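Local coordinates for sister chromatid cohesion protein (Chaetomium thermophilum, PDB 5T8V) that probably acts as the cohesin loader, associating with chromatin to help cohesin onto it, this chain being its helical-repeat C-terminal part, at residues T50-L54 / L89-R95; Q59-Q63 / R128-T132; L1079-R1085 / S1150-L1156. The contacts are given in a common frame with arbitrary orientation. Residue numbers count along the deposited sequence, not the author numbering.

Interaction 1. Residues T50-L54 / L89-R95; sequences TEATL and LCDSALR
After a turn-like Thr50, Glu51 to Leu54 are extended (phi/psi -111/155 at Glu51) and pass over one face of the helix 89-95. Strand 52-54 and the helix cross at -103°, axes 7.2 Å apart, with the CA atoms of Thr53 and Leu89 nearest at 5.4 Å. Glu51 (m, t) points at the helix: its OE1 makes a long salt bridge, not hydrogen-bonded, with Arg95 NH1 at 3.5 Å. Arg95 (m, t, m) folds so that its NE also reaches Asp91 OD2 at 2.7 Å. Ala52 turns its CB away, but its O sits 3.7 Å from Leu89 CD2. Thr53, rotamer p, lays CG2 3.3 Å from Ala93 N; its backbone pairs with Ile45, forming a small β-hairpin (44-46/52-54) across helix 81-96 in a predominantly helical chain. Leu54 (m, t) brings CD1 to 3.9 Å from CD1 of Leu89 (m, t). Without hydrogen bonding between the segments, van der Waals packing of Thr53 and Leu54 dominates, with a long ion pair at the partly exposed Glu51 end.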
loop_
_atom_site.group_PDB
_atom_site.type_symbol
_atom_site.label_atom_id
_atom_site.label_comp_id
_atom_site.label_asym_id
_atom_site.label_seq_id
_atom_site.Cartn_x
_atom_site.Cartn_y
_atom_site.Cartn_z
ATOM N N THR A 50 7.257 35.352 76.742
ATOM C CA THR A 50 6.436 34.258 77.238
ATOM C C THR A 50 6.476 33.024 76.350
ATOM O O THR A 50 6.239 31.920 76.852
ATOM C CB THR A 50 4.972 34.706 77.394
ATOM O OG1 THR A 50 4.226 33.689 78.075
ATOM C CG2 THR A 50 4.329 34.979 76.034
ATOM N N GLU A 51 6.776 33.175 75.062
ATOM C CA GLU A 51 6.841 32.065 74.124
ATOM C C GLU A 51 8.278 31.829 73.677
ATOM O O GLU A 51 9.115 32.736 73.699
ATOM C CB GLU A 51 5.959 32.329 72.898
ATOM C CG GLU A 51 4.485 32.030 73.112
ATOM C CD GLU A 51 3.649 32.326 71.881
ATOM O OE1 GLU A 51 2.559 32.920 72.027
ATOM O OE2 GLU A 51 4.087 31.971 70.765
ATOM N N ALA A 52 8.551 30.591 73.270
ATOM C CA ALA A 52 9.859 30.204 72.754
ATOM C C ALA A 52 9.756 28.813 72.143
ATOM O O ALA A 52 9.347 27.863 72.819
ATOM C CB ALA A 52 10.917 30.240 73.857
ATOM N N THR A 53 10.121 28.681 70.873
ATOM C CA THR A 53 9.826 27.478 70.112
ATOM C C THR A 53 11.066 26.597 69.987
ATOM O O THR A 53 12.155 26.935 70.448
ATOM C CB THR A 53 9.281 27.849 68.732
ATOM O OG1 THR A 53 10.258 28.619 68.023
ATOM C CG2 THR A 53 7.998 28.657 68.867
ATOM N N LEU A 54 10.886 25.437 69.360
ATOM C CA LEU A 54 11.985 24.522 69.090
ATOM C C LEU A 54 12.539 24.788 67.697
ATOM O O LEU A 54 11.784 25.028 66.751
ATOM C CB LEU A 54 11.517 23.069 69.205
ATOM C CG LEU A 54 10.998 22.626 70.577
ATOM C CD1 LEU A 54 10.389 21.238 70.495
ATOM C CD2 LEU A 54 12.106 22.651 71.618
ATOM N N LEU A 89 4.318 23.810 71.758
ATOM C CA LEU A 89 5.482 24.446 71.151
ATOM C C LEU A 89 5.361 24.459 69.633
ATOM O O LEU A 89 5.637 25.479 68.984
ATOM C CB LEU A 89 6.758 23.723 71.580
ATOM C CG LEU A 89 7.028 23.645 73.085
ATOM C CD1 LEU A 89 8.278 22.821 73.354
ATOM C CD2 LEU A 89 7.163 25.033 73.699
ATOM N N CYS A 90 4.945 23.333 69.050
ATOM C CA CYS A 90 4.694 23.295 67.614
ATOM C C CYS A 90 3.671 24.352 67.216
ATOM O O CYS A 90 3.865 25.089 66.242
ATOM C CB CYS A 90 4.217 21.901 67.201
ATOM S SG CYS A 90 5.456 20.593 67.377
ATOM N N ASP A 91 2.571 24.447 67.969
ATOM C CA ASP A 91 1.537 25.416 67.631
ATOM C C ASP A 91 2.066 26.841 67.714
ATOM O O ASP A 91 1.609 27.716 66.970
ATOM C CB ASP A 91 0.330 25.241 68.550
ATOM C CG ASP A 91 -0.867 26.056 68.099
ATOM O OD1 ASP A 91 -1.633 25.563 67.243
ATOM O OD2 ASP A 91 -1.039 27.190 68.593
ATOM N N SER A 92 3.022 27.097 68.607
ATOM C CA SER A 92 3.638 28.415 68.678
ATOM C C SER A 92 4.486 28.682 67.442
ATOM O O SER A 92 4.374 29.744 66.814
ATOM C CB SER A 92 4.482 28.531 69.948
ATOM O OG SER A 92 3.683 28.379 71.110
ATOM N N ALA A 93 5.339 27.724 67.072
ATOM C CA ALA A 93 6.152 27.889 65.870
ATOM C C ALA A 93 5.286 28.086 64.633
ATOM O O ALA A 93 5.683 28.800 63.704
ATOM C CB ALA A 93 7.071 26.683 65.685
ATOM N N LEU A 94 4.103 27.471 64.600
ATOM C CA LEU A 94 3.229 27.604 63.441
ATOM C C LEU A 94 2.472 28.927 63.456
ATOM O O LEU A 94 2.312 29.564 62.408
ATOM C CB LEU A 94 2.256 26.427 63.391
ATOM C CG LEU A 94 2.901 25.123 62.923
ATOM C CD1 LEU A 94 2.079 23.911 63.340
ATOM C CD2 LEU A 94 3.079 25.161 61.418
ATOM N N ARG A 95 1.998 29.356 64.628
ATOM C CA ARG A 95 1.351 30.658 64.728
ATOM C C ARG A 95 2.324 31.786 64.413
ATOM O O ARG A 95 1.907 32.856 63.959
ATOM C CB ARG A 95 0.755 30.848 66.125
ATOM C CG ARG A 95 -0.540 30.077 66.363
ATOM C CD ARG A 95 -1.182 30.434 67.700
ATOM N NE ARG A 95 -0.459 29.864 68.837
ATOM C CZ ARG A 95 0.522 30.473 69.502
ATOM N NH1 ARG A 95 0.925 31.691 69.157
ATOM N NH2 ARG A 95 1.108 29.856 70.520
#

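Interaction 2. Residues Q59-Q63 / R128-T132; sequences QTKLQ and RAART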
loop_
_atom_site.group_PDB
_atom_site.type_symbol
_atom_site.label_atom_id
_atom_site.label_comp_id
_atom_site.label_asym_id
_atom_site.label_seq_id
_atom_site.Cartn_x
_atom_site.Cartn_y
_atom_site.Cartn_z
ATOM N N GLN A 59 13.794 19.830 66.225
ATOM C CA GLN A 59 12.556 19.229 65.741
ATOM C C GLN A 59 12.847 17.986 64.913
ATOM O O GLN A 59 12.150 16.973 65.036
ATOM C CB GLN A 59 11.761 20.244 64.918
ATOM C CG GLN A 59 10.958 21.235 65.744
ATOM C CD GLN A 59 9.750 20.599 66.400
ATOM O OE1 GLN A 59 9.616 19.376 66.422
ATOM N NE2 GLN A 59 8.859 21.426 66.933
ATOM N N THR A 60 13.877 18.043 64.067
ATOM C CA THR A 60 14.250 16.874 63.274
ATOM C C THR A 60 14.564 15.685 64.173
ATOM O O THR A 60 13.979 14.604 64.024
ATOM C CB THR A 60 15.451 17.203 62.383
ATOM O OG1 THR A 60 15.078 18.194 61.419
ATOM C CG2 THR A 60 15.948 15.964 61.654
ATOM N N LYS A 61 15.488 15.868 65.120
ATOM C CA LYS A 61 15.867 14.754 65.984
ATOM C C LYS A 61 14.667 14.225 66.765
ATOM O O LYS A 61 14.493 13.005 66.898
ATOM C CB LYS A 61 16.989 15.179 66.928
ATOM C CG LYS A 61 18.315 15.434 66.217
ATOM C CD LYS A 61 19.515 15.112 67.102
ATOM C CE LYS A 61 20.379 16.338 67.355
ATOM N NZ LYS A 61 21.247 16.164 68.555
ATOM N N LEU A 62 13.825 15.122 67.285
ATOM C CA LEU A 62 12.606 14.671 67.949
ATOM C C LEU A 62 11.767 13.808 67.018
ATOM O O LEU A 62 11.212 12.785 67.438
ATOM C CB LEU A 62 11.787 15.867 68.436
ATOM C CG LEU A 62 12.218 16.547 69.737
ATOM C CD1 LEU A 62 11.291 17.712 70.040
ATOM C CD2 LEU A 62 12.233 15.565 70.902
ATOM N N GLN A 63 11.659 14.202 65.750
ATOM C CA GLN A 63 10.901 13.401 64.797
ATOM C C GLN A 63 11.504 12.012 64.652
ATOM O O GLN A 63 10.782 11.008 64.660
ATOM C CB GLN A 63 10.843 14.113 63.446
ATOM C CG GLN A 63 9.998 15.375 63.465
ATOM C CD GLN A 63 10.314 16.312 62.316
ATOM O OE1 GLN A 63 11.015 15.948 61.370
ATOM N NE2 GLN A 63 9.799 17.534 62.395
ATOM N N ARG A 128 9.040 22.010 60.268
ATOM C CA ARG A 128 9.298 20.770 60.984
ATOM C C ARG A 128 8.470 20.656 62.258
ATOM O O ARG A 128 8.252 19.539 62.742
ATOM C CB ARG A 128 10.792 20.651 61.275
ATOM C CG ARG A 128 11.588 20.360 60.012
ATOM C CD ARG A 128 12.970 19.837 60.307
ATOM N NE ARG A 128 13.594 19.271 59.110
ATOM C CZ ARG A 128 13.450 18.013 58.704
ATOM N NH1 ARG A 128 12.701 17.163 59.392
ATOM N NH2 ARG A 128 14.059 17.601 57.601
ATOM N N ALA A 129 7.989 21.777 62.798
ATOM C CA ALA A 129 6.996 21.708 63.864
ATOM C C ALA A 129 5.724 21.031 63.367
ATOM O O ALA A 129 5.183 20.132 64.024
ATOM C CB ALA A 129 6.690 23.111 64.389
ATOM N N ALA A 130 5.233 21.453 62.197
ATOM C CA ALA A 130 4.081 20.795 61.593
ATOM C C ALA A 130 4.351 19.313 61.390
ATOM O O ALA A 130 3.516 18.465 61.731
ATOM C CB ALA A 130 3.733 21.456 60.259
ATOM N N ARG A 131 5.520 18.978 60.836
ATOM C CA ARG A 131 5.855 17.570 60.642
ATOM C C ARG A 131 5.759 16.798 61.954
ATOM O O ARG A 131 5.185 15.702 62.007
ATOM C CB ARG A 131 7.251 17.438 60.041
ATOM C CG ARG A 131 7.635 16.002 59.732
ATOM C CD ARG A 131 8.819 15.919 58.796
ATOM N NE ARG A 131 8.903 14.604 58.165
ATOM C CZ ARG A 131 9.639 13.589 58.607
ATOM N NH1 ARG A 131 10.381 13.711 59.701
ATOM N NH2 ARG A 131 9.635 12.439 57.947
ATOM N N THR A 132 6.309 17.362 63.032
ATOM C CA THR A 132 6.229 16.704 64.333
ATOM C C THR A 132 4.778 16.498 64.756
ATOM O O THR A 132 4.401 15.410 65.208
ATOM C CB THR A 132 6.985 17.520 65.383
ATOM O OG1 THR A 132 8.381 17.530 65.062
ATOM C CG2 THR A 132 6.800 16.925 66.776
#
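Most of what joins these two helices is polar, and it centres on Gln63 and Thr132. The OG1 of Thr132 donates a hydrogen bond to Gln59 OE1 at 2.6 Å and accepts one from Gln63 NE2 at 3.0 Å, so one hydroxyl ties together two glutamines a helical turn apart. The other end of the Gln63 amide, OE1, faces two arginines: Arg131 NH1 donates to it at 2.9 Å with good geometry, while Arg128 NH1, also 2.9 Å from OE1, makes a weak bond. Both guanidiniums have further partners on helix 190-213, which lies beyond helix 120-136. Arg128 NE forms a salt bridge with Asp199, and Arg131 NE bonds weakly to the carbonyl of Lys202.

Packing fills in around this network. Gln59 CB meets Arg128 CB at 3.8 Å, and Gln59 NE2 lies 3.7 Å from Ala129 CB, the amide lying along the small side chain. Cys90 of helix 81-96 touches both Gln59 and Ala129, which closes that side of the contact.

The backbone geometry fits this pattern. The segment axes run nearly parallel, at 19° and 9.3 Å apart, and the CA atoms pair at Gln59-Arg128 (6.0 Å) and Gln63-Thr132 (5.7 Å), so contacts recur after four residues. Helices 81-96 and 112-117 intervene in the chain, and the first of them packs on both. Near-parallel helices with an intervening helix against them are consistent with the stacked helices of a HEAT-type α-solenoid, here probably at its N-terminal end in this fragment.

Interaction 3. Residues L1079-R1085 / S1150-L1156; sequences LFSEEKR and SINRQGL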
loop_
_atom_site.group_PDB
_atom_site.type_symbol
_atom_site.label_atom_id
_atom_site.label_comp_id
_atom_site.label_asym_id
_atom_site.label_seq_id
_atom_site.Cartn_x
_atom_site.Cartn_y
_atom_site.Cartn_z
ATOM N N LEU A 1079 0.382 -0.554 -51.187
ATOM C CA LEU A 1079 0.008 0.684 -50.509
ATOM C C LEU A 1079 0.949 0.994 -49.348
ATOM O O LEU A 1079 1.330 2.154 -49.142
ATOM C CB LEU A 1079 -1.438 0.587 -50.027
ATOM C CG LEU A 1079 -2.457 0.514 -51.166
ATOM C CD1 LEU A 1079 -3.777 -0.059 -50.686
ATOM C CD2 LEU A 1079 -2.664 1.891 -51.777
ATOM N N PHE A 1080 1.337 -0.026 -48.580
ATOM C CA PHE A 1080 2.253 0.195 -47.466
ATOM C C PHE A 1080 3.575 0.778 -47.950
ATOM O O PHE A 1080 4.061 1.780 -47.411
ATOM C CB PHE A 1080 2.477 -1.114 -46.711
ATOM C CG PHE A 1080 1.456 -1.376 -45.642
ATOM C CD1 PHE A 1080 0.109 -1.157 -45.882
ATOM C CD2 PHE A 1080 1.842 -1.844 -44.397
ATOM C CE1 PHE A 1080 -0.833 -1.394 -44.900
ATOM C CE2 PHE A 1080 0.905 -2.086 -43.411
ATOM C CZ PHE A 1080 -0.434 -1.860 -43.663
ATOM N N SER A 1081 4.177 0.162 -48.971
ATOM C CA SER A 1081 5.386 0.740 -49.548
ATOM C C SER A 1081 5.117 2.136 -50.096
ATOM O O SER A 1081 6.004 2.998 -50.065
ATOM C CB SER A 1081 5.940 -0.170 -50.646
ATOM O OG SER A 1081 5.033 -0.281 -51.727
ATOM N N GLU A 1082 3.900 2.382 -50.589
ATOM C CA GLU A 1082 3.525 3.725 -51.012
ATOM C C GLU A 1082 3.439 4.691 -49.839
ATOM O O GLU A 1082 3.418 5.907 -50.057
ATOM C CB GLU A 1082 2.189 3.690 -51.757
ATOM C CG GLU A 1082 2.295 3.200 -53.189
ATOM C CD GLU A 1082 2.835 4.261 -54.129
ATOM O OE1 GLU A 1082 2.304 5.391 -54.114
ATOM O OE2 GLU A 1082 3.794 3.969 -54.876
ATOM N N GLU A 1083 3.382 4.185 -48.606
ATOM C CA GLU A 1083 3.443 5.053 -47.435
ATOM C C GLU A 1083 4.870 5.252 -46.943
ATOM O O GLU A 1083 5.252 6.377 -46.606
ATOM C CB GLU A 1083 2.578 4.490 -46.309
ATOM C CG GLU A 1083 1.098 4.630 -46.572
ATOM C CD GLU A 1083 0.253 4.226 -45.386
ATOM O OE1 GLU A 1083 0.816 4.029 -44.289
ATOM O OE2 GLU A 1083 -0.977 4.104 -45.552
ATOM N N LYS A 1084 5.669 4.183 -46.885
ATOM C CA LYS A 1084 7.093 4.361 -46.615
ATOM C C LYS A 1084 7.713 5.334 -47.606
ATOM O O LYS A 1084 8.640 6.075 -47.259
ATOM C CB LYS A 1084 7.821 3.016 -46.678
ATOM C CG LYS A 1084 7.324 1.978 -45.688
ATOM C CD LYS A 1084 8.056 0.659 -45.875
ATOM C CE LYS A 1084 7.461 -0.442 -45.014
ATOM N NZ LYS A 1084 8.108 -1.758 -45.277
ATOM N N ARG A 1085 7.209 5.346 -48.839
ATOM C CA ARG A 1085 7.644 6.280 -49.869
ATOM C C ARG A 1085 7.415 7.722 -49.435
ATOM O O ARG A 1085 8.372 8.480 -49.246
ATOM C CB ARG A 1085 6.894 5.982 -51.171
ATOM C CG ARG A 1085 7.044 7.029 -52.271
ATOM C CD ARG A 1085 6.124 6.718 -53.443
ATOM N NE ARG A 1085 4.722 6.650 -53.031
ATOM C CZ ARG A 1085 3.897 7.693 -52.965
ATOM N NH1 ARG A 1085 4.318 8.910 -53.287
ATOM N NH2 ARG A 1085 2.641 7.519 -52.573
ATOM N N SER A 1150 -4.743 2.138 -44.745
ATOM C CA SER A 1150 -3.700 2.743 -45.565
ATOM C C SER A 1150 -4.304 3.675 -46.609
ATOM O O SER A 1150 -3.882 4.831 -46.750
ATOM C CB SER A 1150 -2.867 1.648 -46.235
ATOM O OG SER A 1150 -1.869 2.203 -47.072
ATOM N N ILE A 1151 -5.305 3.186 -47.348
ATOM C CA ILE A 1151 -5.972 4.008 -48.357
ATOM C C ILE A 1151 -6.380 5.350 -47.766
ATOM O O ILE A 1151 -6.282 6.393 -48.425
ATOM C CB ILE A 1151 -7.186 3.253 -48.937
ATOM C CG1 ILE A 1151 -6.710 2.074 -49.793
ATOM C CG2 ILE A 1151 -8.080 4.197 -49.755
ATOM C CD1 ILE A 1151 -7.823 1.164 -50.273
ATOM N N ASN A 1152 -6.839 5.349 -46.515
ATOM C CA ASN A 1152 -7.332 6.573 -45.896
ATOM C C ASN A 1152 -6.191 7.438 -45.373
ATOM O O ASN A 1152 -6.224 8.665 -45.518
ATOM C CB ASN A 1152 -8.305 6.225 -44.767
ATOM C CG ASN A 1152 -8.984 7.447 -44.184
ATOM O OD1 ASN A 1152 -9.884 8.022 -44.796
ATOM N ND2 ASN A 1152 -8.562 7.845 -42.988
ATOM N N ARG A 1153 -5.174 6.818 -44.768
ATOM C CA ARG A 1153 -4.028 7.579 -44.281
ATOM C C ARG A 1153 -3.314 8.301 -45.414
ATOM O O ARG A 1153 -2.765 9.389 -45.205
ATOM C CB ARG A 1153 -3.048 6.657 -43.551
ATOM C CG ARG A 1153 -3.550 6.141 -42.210
ATOM C CD ARG A 1153 -2.434 5.499 -41.399
ATOM N NE ARG A 1153 -1.630 4.563 -42.185
ATOM C CZ ARG A 1153 -1.935 3.284 -42.389
ATOM N NH1 ARG A 1153 -3.041 2.764 -41.874
ATOM N NH2 ARG A 1153 -1.131 2.519 -43.116
ATOM N N GLN A 1154 -3.306 7.718 -46.613
ATOM C CA GLN A 1154 -2.644 8.366 -47.739
ATOM C C GLN A 1154 -3.505 9.458 -48.359
ATOM O O GLN A 1154 -2.966 10.430 -48.900
ATOM C CB GLN A 1154 -2.282 7.329 -48.799
ATOM C CG GLN A 1154 -1.306 6.273 -48.331
ATOM C CD GLN A 1154 -0.967 5.279 -49.420
ATOM O OE1 GLN A 1154 -0.730 5.654 -50.569
ATOM N NE2 GLN A 1154 -0.952 3.999 -49.068
ATOM N N GLY A 1155 -4.826 9.316 -48.302
ATOM C CA GLY A 1155 -5.715 10.313 -48.859
ATOM C C GLY A 1155 -6.129 10.069 -50.290
ATOM O O GLY A 1155 -6.433 11.029 -51.008
ATOM N N LEU A 1156 -6.150 8.809 -50.736
ATOM C CA LEU A 1156 -6.590 8.506 -52.093
ATOM C C LEU A 1156 -8.099 8.607 -52.249
ATOM O O LEU A 1156 -8.582 8.830 -53.364
ATOM C CB LEU A 1156 -6.134 7.105 -52.500
ATOM C CG LEU A 1156 -4.637 6.936 -52.761
ATOM C CD1 LEU A 1156 -3.997 6.126 -51.660
ATOM C CD2 LEU A 1156 -4.397 6.291 -54.106
#
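Two helical segments run roughly side by side, their axes 28° from parallel and 9.9 Å apart at closest approach. Leu1079 faces Ser1150 (CA atoms 6.5 Å apart) and, one turn on, Glu1083 faces Gln1154 (6.9 Å). The second helix ends at Gln1154; Gly1155 then leaves helical geometry with phi at 92°, where a CB would jam against the preceding carbonyl oxygen.

Glu1083 is the main polar link. Its OE1 forms a salt bridge with Arg1153 NH2 at 2.7 Å, with a weaker bond from Arg1153 NE at 3.3 Å, while its OE2 accepts from Ser1150 OG at 2.6 Å. Ser1150 OG also accepts a hydrogen bond from Gln1154 NE2 at 2.8 Å. The side chain of Gln1154 packs as a knob into a hole formed by Leu1079, Glu1082, Glu1083 and Arg1085. This is helix-on-helix packing in the HEAT-repeat architecture of the loader, joining helix 1065-1086 to helix 1139-1154, with helix 1115-1133 between them in sequence.

Beside the polar groups lies an apolar patch: Leu1079 CD1 meets Ile1151 CG1 at 3.7 Å, and Leu1079 CD2 is 4.4 Å from Leu1156 CD1. Ile1151 and Leu1156 also rest on helix 1115-1133. Phe1080 points its CB away, yet its ring returns to put CE1 3.9 Å from Ser1150 CB. Within the first helix, Arg1085 NH2 forms a salt bridge with Glu1082 OE1 at 2.6 Å, though the Arg1085 side chain is poorly ordered.

How the interactions relate
Interactions 1 and 2 belong to one buried N-terminal cluster, their centres 12 Å apart. Strand 52-54 leads directly into helix 56-71, and Cys90 and Ala93 of segment 89-95 pack on Ala129 of the second, so helix 81-96 serves both. Interaction 3 lies about 113-120 Å away, centre to centre, on the opposite side of the chain's centre, and is only partly buried. It shares near-parallel helix packing with interaction 2, whereas interaction 1 sets a strand across a helix. Interaction 2 relies on neutral amides and a hydroxyl flanked by arginines. The glutamate-arginine bridge is long and not hydrogen-bonded in interaction 1, but short and hydrogen-bonded in interaction 3, where a serine binds the same carboxylate.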